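Local coordinates for protein K5 lyase (Enterobacteria phage k1-5, PDB 2X3H) that cleaves the K5 capsular polysaccharide, a glycosaminoglycan, by a lyase (elimination) reaction, as a trimeric bacteriophage tail spike, at residues Gln475-Leu478 with Thr484-Thr487; Asn494-Leu497 with Gly503-Gln506. One frame throughout, in Å; residues are numbered along the deposited sequence.

Interaction 1 of 2, residues Gln475-Leu478 with Thr484-Thr487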
ATOM      1  N   GLN A 475      19.982  34.016 -13.482  1.00  4.32           N
ATOM      2  CA  GLN A 475      21.355  34.052 -12.978  1.00  3.65           C
ATOM      3  C   GLN A 475      21.738  32.811 -12.188  1.00  4.13           C
ATOM      4  O   GLN A 475      20.872  32.038 -11.742  1.00  3.82           O
ATOM      5  CB  GLN A 475      21.550  35.287 -12.086  1.00  4.05           C
ATOM      6  CG  GLN A 475      20.742  35.212 -10.778  1.00  4.86           C
ATOM      7  CD  GLN A 475      20.943  36.439  -9.887  1.00  6.06           C
ATOM      8  OE1 GLN A 475      21.308  37.528 -10.362  1.00  8.15           O
ATOM      9  NE2 GLN A 475      20.693  36.274  -8.597  1.00  5.84           N
ATOM     10  N   VAL A 476      23.057  32.634 -12.042  1.00  3.40           N
ATOM     11  CA  VAL A 476      23.639  31.782 -11.008  1.00  3.37           C
ATOM     12  C   VAL A 476      24.193  32.695  -9.918  1.00  4.60           C
ATOM     13  O   VAL A 476      24.941  33.643 -10.218  1.00  4.90           O
ATOM     14  CB  VAL A 476      24.762  30.891 -11.568  1.00  3.87           C
ATOM     15  CG1 VAL A 476      25.415  30.060 -10.435  1.00  5.38           C
ATOM     16  CG2 VAL A 476      24.177  29.962 -12.630  1.00  5.47           C
ATOM     17  N   ARG A 477      23.761  32.468  -8.675  1.00  3.33           N
ATOM     18  CA  ARG A 477      24.301  33.205  -7.523  1.00  3.82           C
ATOM     19  C   ARG A 477      25.212  32.298  -6.720  1.00  4.63           C
ATOM     20  O   ARG A 477      24.755  31.308  -6.154  1.00  4.69           O
ATOM     21  CB  ARG A 477      23.174  33.703  -6.608  1.00  4.70           C
ATOM     22  CG  ARG A 477      23.703  34.510  -5.416  1.00  6.09           C
ATOM     23  CD  ARG A 477      22.756  34.421  -4.217  1.00  8.16           C
ATOM     24  NE  ARG A 477      21.434  34.944  -4.542  1.00  9.89           N
ATOM     25  CZ  ARG A 477      21.070  36.200  -4.330  1.00 13.05           C
ATOM     26  NH1 ARG A 477      21.938  37.056  -3.797  1.00 14.31           N
ATOM     27  NH2 ARG A 477      19.843  36.600  -4.644  1.00 14.39           N
ATOM     28  N   LEU A 478      26.502  32.617  -6.700  1.00  4.50           N
ATOM     29  CA  LEU A 478      27.444  31.911  -5.850  1.00  4.09           C
ATOM     30  C   LEU A 478      27.504  32.665  -4.526  1.00  3.86           C
ATOM     31  O   LEU A 478      27.626  33.896  -4.521  1.00  4.56           O
ATOM     32  CB  LEU A 478      28.815  31.913  -6.511  1.00  4.17           C
ATOM     33  CG  LEU A 478      28.909  31.241  -7.896  1.00  3.52           C
ATOM     34  CD1 LEU A 478      30.315  31.422  -8.463  1.00  5.43           C
ATOM     35  CD2 LEU A 478      28.517  29.763  -7.837  1.00  5.01           C
ATOM     36  N   THR A 484      28.741  36.814   1.585  1.00  7.17           N
ATOM     37  CA  THR A 484      29.276  37.252   0.292  1.00  6.42           C
ATOM     38  C   THR A 484      28.491  36.584  -0.844  1.00  7.19           C
ATOM     39  O   THR A 484      28.296  35.370  -0.830  1.00  6.63           O
ATOM     40  CB  THR A 484      30.769  36.908   0.175  1.00  7.23           C
ATOM     41  OG1 THR A 484      31.479  37.489   1.280  1.00  8.06           O
ATOM     42  CG2 THR A 484      31.346  37.449  -1.127  1.00  6.24           C
ATOM     43  N   SER A 485      28.056  37.385  -1.819  1.00  6.56           N
ATOM     44  CA  SER A 485      27.247  36.925  -2.948  1.00  6.51           C
ATOM     45  C   SER A 485      27.823  37.521  -4.237  1.00  6.21           C
ATOM     46  O   SER A 485      28.119  38.729  -4.285  1.00  6.16           O
ATOM     47  CB  SER A 485      25.801  37.409  -2.781  1.00  7.68           C
ATOM     48  OG  SER A 485      24.967  36.950  -3.844  1.00  8.82           O
ATOM     49  N   ARG A 486      27.987  36.692  -5.271  1.00  4.48           N
ATOM     50  CA  ARG A 486      28.443  37.176  -6.576  1.00  4.52           C
ATOM     51  C   ARG A 486      27.634  36.459  -7.636  1.00  4.08           C
ATOM     52  O   ARG A 486      27.409  35.258  -7.509  1.00  4.88           O
ATOM     53  CB  ARG A 486      29.928  36.855  -6.798  1.00  4.35           C
ATOM     54  CG  ARG A 486      30.896  37.565  -5.850  1.00  4.85           C
ATOM     55  CD  ARG A 486      30.971  39.073  -6.106  1.00  5.69           C
ATOM     56  NE  ARG A 486      31.992  39.699  -5.252  1.00  6.75           N
ATOM     57  CZ  ARG A 486      31.748  40.189  -4.040  1.00  8.32           C
ATOM     58  NH1 ARG A 486      30.511  40.139  -3.545  1.00  7.63           N
ATOM     59  NH2 ARG A 486      32.729  40.753  -3.330  1.00  8.34           N
ATOM     60  N   THR A 487      27.213  37.173  -8.678  1.00  4.11           N
ATOM     61  CA  THR A 487      26.345  36.555  -9.685  1.00  5.24           C
ATOM     62  C   THR A 487      26.928  36.542 -11.098  1.00  4.63           C
ATOM     63  O   THR A 487      27.720  37.419 -11.465  1.00  5.42           O
ATOM     64  CB  THR A 487      24.961  37.226  -9.733  1.00  5.63           C
ATOM     65  OG1 THR A 487      25.093  38.649  -9.855  1.00  6.36           O
ATOM     66  CG2 THR A 487      24.156  36.900  -8.471  1.00  5.48           C
TER
HETATM   67  O   HOH W   1      21.925  39.976  -9.805  1.00 23.23           O
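Leu478 and Arg486 grip each other through both backbone amides: Leu478 N to Arg486 O and Arg486 N to Leu478 O are each 2.9 Å, making this the hydrogen-bonded pair of an antiparallel hairpin. Beside it, the non-hydrogen-bonded pair Arg477-Thr487 puts its side chains on the same face as Ser485 OG. Arg477 sets out with CG opposite its backbone N (chi1 -178°) and then bends at chi3, which brings NH1 back to Ser485 OG at 3.0 Å, the hydroxyl lying at the guanidinium edge but tilted from its plane. The same hydroxyl rests 3.2 Å from Arg477 CG. Arg477 NH2 forms a salt bridge with Asp454 of the third subunit. The methyl CG2 of Thr487 packs against Arg477 CB at 3.8 Å and lies over one face of the Gln475 amide, equally close (3.5 Å) to its CD, OE1 and NE2. A water donates to Gln475 OE1 and reaches Thr487 OG1 weakly, while Gln475 NE2 hydrogen-bonds to Ser465 OG of the second subunit. Residues 475-478 also pair in parallel with a strand of that subunit, so the sheet runs on across the interface. Strand pairing and polar side chains thus both link the trimer.

Interaction 2 of 2, residues Asn494-Leu497 with Gly503-Gln506; sequences NVRL and GYLQ. Unlike the reference sequence in segment 503-506: Tyr504 (reference Phe).
Arg496 runs from its strand across the face of Tyr504 and ends beside Gln506, so one side chain touches two residues of the partner strand. Its CB lies 3.9 Å from Leu505 O, at the backbone. CG, opposite the carbonyl carbon (chi1 -68°), begins an extended chain and comes to 4.0 Å from Tyr504 CD1. CD then sits over the middle of the tyrosine ring, 3.7 Å from its centroid, a CH-pi contact made almost along the ring normal. Beyond it the guanidinium lies flat on the ring, the planes only 7° apart and the centres 4.1 Å from each other. The stack is displaced toward the phenol end: CZ is 3.4 Å from Tyr504 OH, which lies over one face of the guanidinium without a hydrogen bond to it. NE and NH2 point instead to Gln506 OE1, which receives a weak bond from each, at 3.0 Å from NE and 3.1 Å from NH2. The Gln506 chain is extended alongside Arg496, its amide plane nearly parallel to the guanidinium (5°) but stepped from it, in keeping with the bent, weak bonds. Asn494 ND2 lies over a face of the Gln506 amide, nearest NE2, with no hydrogen bond between the two nitrogens.

On the opposite face of the hairpin, Leu497 and Leu505 form the hydrogen-bonded backbone pair, Leu497 N to Leu505 O being 2.9 Å. Their side chains pack against the other subunits: Leu497 meets Leu497 of the third subunit, and both leucines touch Leu507 of the second. The two faces therefore differ in chemistry. Leucines join the three chains through nonpolar packing, whereas on the other face cation-pi stacking and two weak bonds from the guanidinium edge to a single amide oxygen probably hold the arginine flat and help stabilise its charge.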
ATOM      1  N   ASN A 494      22.051  41.303 -21.390  1.00  6.13           N
ATOM      2  CA  ASN A 494      23.505  41.071 -21.447  1.00  5.31           C
ATOM      3  C   ASN A 494      23.978  40.246 -20.255  1.00  4.71           C
ATOM      4  O   ASN A 494      23.411  40.338 -19.158  1.00  5.83           O
ATOM      5  CB  ASN A 494      24.276  42.398 -21.386  1.00  5.72           C
ATOM      6  CG  ASN A 494      23.869  43.364 -22.468  1.00  6.48           C
ATOM      7  OD1 ASN A 494      24.041  43.099 -23.655  1.00  6.93           O
ATOM      8  ND2 ASN A 494      23.342  44.510 -22.058  1.00 10.30           N
ATOM      9  N   VAL A 495      25.062  39.493 -20.445  1.00  3.87           N
ATOM     10  CA  VAL A 495      25.729  38.865 -19.285  1.00  4.56           C
ATOM     11  C   VAL A 495      26.391  39.923 -18.386  1.00  4.83           C
ATOM     12  O   VAL A 495      27.051  40.845 -18.890  1.00  5.08           O
ATOM     13  CB  VAL A 495      26.786  37.828 -19.737  1.00  4.31           C
ATOM     14  CG1 VAL A 495      27.603  37.324 -18.542  1.00  4.93           C
ATOM     15  CG2 VAL A 495      26.099  36.647 -20.467  1.00  5.29           C
ATOM     16  N   ARG A 496      26.171  39.811 -17.074  1.00  5.33           N
ATOM     17  CA  ARG A 496      26.922  40.598 -16.084  1.00  4.55           C
ATOM     18  C   ARG A 496      27.663  39.682 -15.117  1.00  5.17           C
ATOM     19  O   ARG A 496      27.088  38.707 -14.611  1.00  5.04           O
ATOM     20  CB  ARG A 496      26.012  41.551 -15.299  1.00  5.22           C
ATOM     21  CG  ARG A 496      25.439  42.686 -16.125  1.00  5.22           C
ATOM     22  CD  ARG A 496      24.661  43.641 -15.240  1.00  7.30           C
ATOM     23  NE  ARG A 496      24.133  44.751 -16.020  1.00  7.87           N
ATOM     24  CZ  ARG A 496      23.339  45.698 -15.528  1.00  8.58           C
ATOM     25  NH1 ARG A 496      22.971  45.667 -14.252  1.00  8.96           N
ATOM     26  NH2 ARG A 496      22.907  46.673 -16.325  1.00 10.51           N
ATOM     27  N   LEU A 497      28.933  40.003 -14.877  1.00  4.87           N
ATOM     28  CA  LEU A 497      29.782  39.250 -13.942  1.00  4.54           C
ATOM     29  C   LEU A 497      30.116  40.131 -12.735  1.00  5.10           C
ATOM     30  O   LEU A 497      30.738  41.183 -12.885  1.00  5.62           O
ATOM     31  CB  LEU A 497      31.073  38.842 -14.649  1.00  5.81           C
ATOM     32  CG  LEU A 497      30.947  38.175 -16.024  1.00  6.95           C
ATOM     33  CD1 LEU A 497      32.335  38.034 -16.657  1.00  7.15           C
ATOM     34  CD2 LEU A 497      30.304  36.810 -15.865  1.00  8.67           C
ATOM     35  N   GLY A 503      29.312  45.971  -7.901  1.00  9.00           N
ATOM     36  CA  GLY A 503      29.969  46.236  -9.186  1.00  7.21           C
ATOM     37  C   GLY A 503      29.878  45.049 -10.121  1.00  6.29           C
ATOM     38  O   GLY A 503      29.622  43.927  -9.685  1.00  6.18           O
ATOM     39  N   TYR A 504      30.106  45.296 -11.408  1.00  5.44           N
ATOM     40  CA  TYR A 504      30.081  44.225 -12.404  1.00  5.50           C
ATOM     41  C   TYR A 504      30.809  44.616 -13.680  1.00  5.85           C
ATOM     42  O   TYR A 504      31.097  45.796 -13.938  1.00  5.74           O
ATOM     43  CB  TYR A 504      28.634  43.800 -12.730  1.00  6.08           C
ATOM     44  CG  TYR A 504      27.758  44.945 -13.174  1.00  6.67           C
ATOM     45  CD1 TYR A 504      27.819  45.427 -14.482  1.00  7.37           C
ATOM     46  CD2 TYR A 504      26.899  45.563 -12.276  1.00  7.16           C
ATOM     47  CE1 TYR A 504      27.027  46.481 -14.886  1.00  8.65           C
ATOM     48  CE2 TYR A 504      26.104  46.612 -12.661  1.00  7.85           C
ATOM     49  CZ  TYR A 504      26.175  47.076 -13.970  1.00  8.16           C
ATOM     50  OH  TYR A 504      25.375  48.139 -14.353  1.00  9.74           O
ATOM     51  N   LEU A 505      31.145  43.592 -14.451  1.00  5.38           N
ATOM     52  CA  LEU A 505      31.521  43.741 -15.844  1.00  5.47           C
ATOM     53  C   LEU A 505      30.304  43.348 -16.683  1.00  5.57           C
ATOM     54  O   LEU A 505      29.704  42.279 -16.467  1.00  5.56           O
ATOM     55  CB  LEU A 505      32.712  42.838 -16.178  1.00  5.95           C
ATOM     56  CG  LEU A 505      34.030  43.254 -15.512  1.00  6.38           C
ATOM     57  CD1 LEU A 505      35.074  42.157 -15.632  1.00  6.89           C
ATOM     58  CD2 LEU A 505      34.555  44.556 -16.105  1.00  7.41           C
ATOM     59  N   GLN A 506      29.944  44.214 -17.623  1.00  4.76           N
ATOM     60  CA  GLN A 506      28.834  43.957 -18.539  1.00  4.83           C
ATOM     61  C   GLN A 506      29.355  43.541 -19.903  1.00  5.88           C
ATOM     62  O   GLN A 506      30.119  44.286 -20.550  1.00  5.84           O
ATOM     63  CB  GLN A 506      27.960  45.201 -18.656  1.00  5.66           C
ATOM     64  CG  GLN A 506      26.769  45.074 -19.580  1.00  7.78           C
ATOM     65  CD  GLN A 506      25.796  46.214 -19.375  1.00  9.28           C
ATOM     66  OE1 GLN A 506      25.332  46.447 -18.252  1.00 11.82           O
ATOM     67  NE2 GLN A 506      25.480  46.935 -20.453  1.00 11.10           N
TER

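Interactions 1 and 2 are successive hairpins of one antiparallel sheet, their centres 12 Å apart, and strands 485-491 and 494-498 are neighbours within it. Both lie far from the centre of the chain, beyond the parallel beta-helix-like body and toward its C-terminal end. Each is partly buried and follows the same plan, one hydrogen-bonded and one non-hydrogen-bonded pair, with an arginine in the latter. The arginines differ in use: in interaction 1 the bent chain serves a hydroxyl and a carboxylate of another subunit, whereas in interaction 2 the extended chain lies on a tyrosine ring, reaches a glutamine oxygen and touches strand 485-491. Interaction 2 buries more surface and has four buried residues against two.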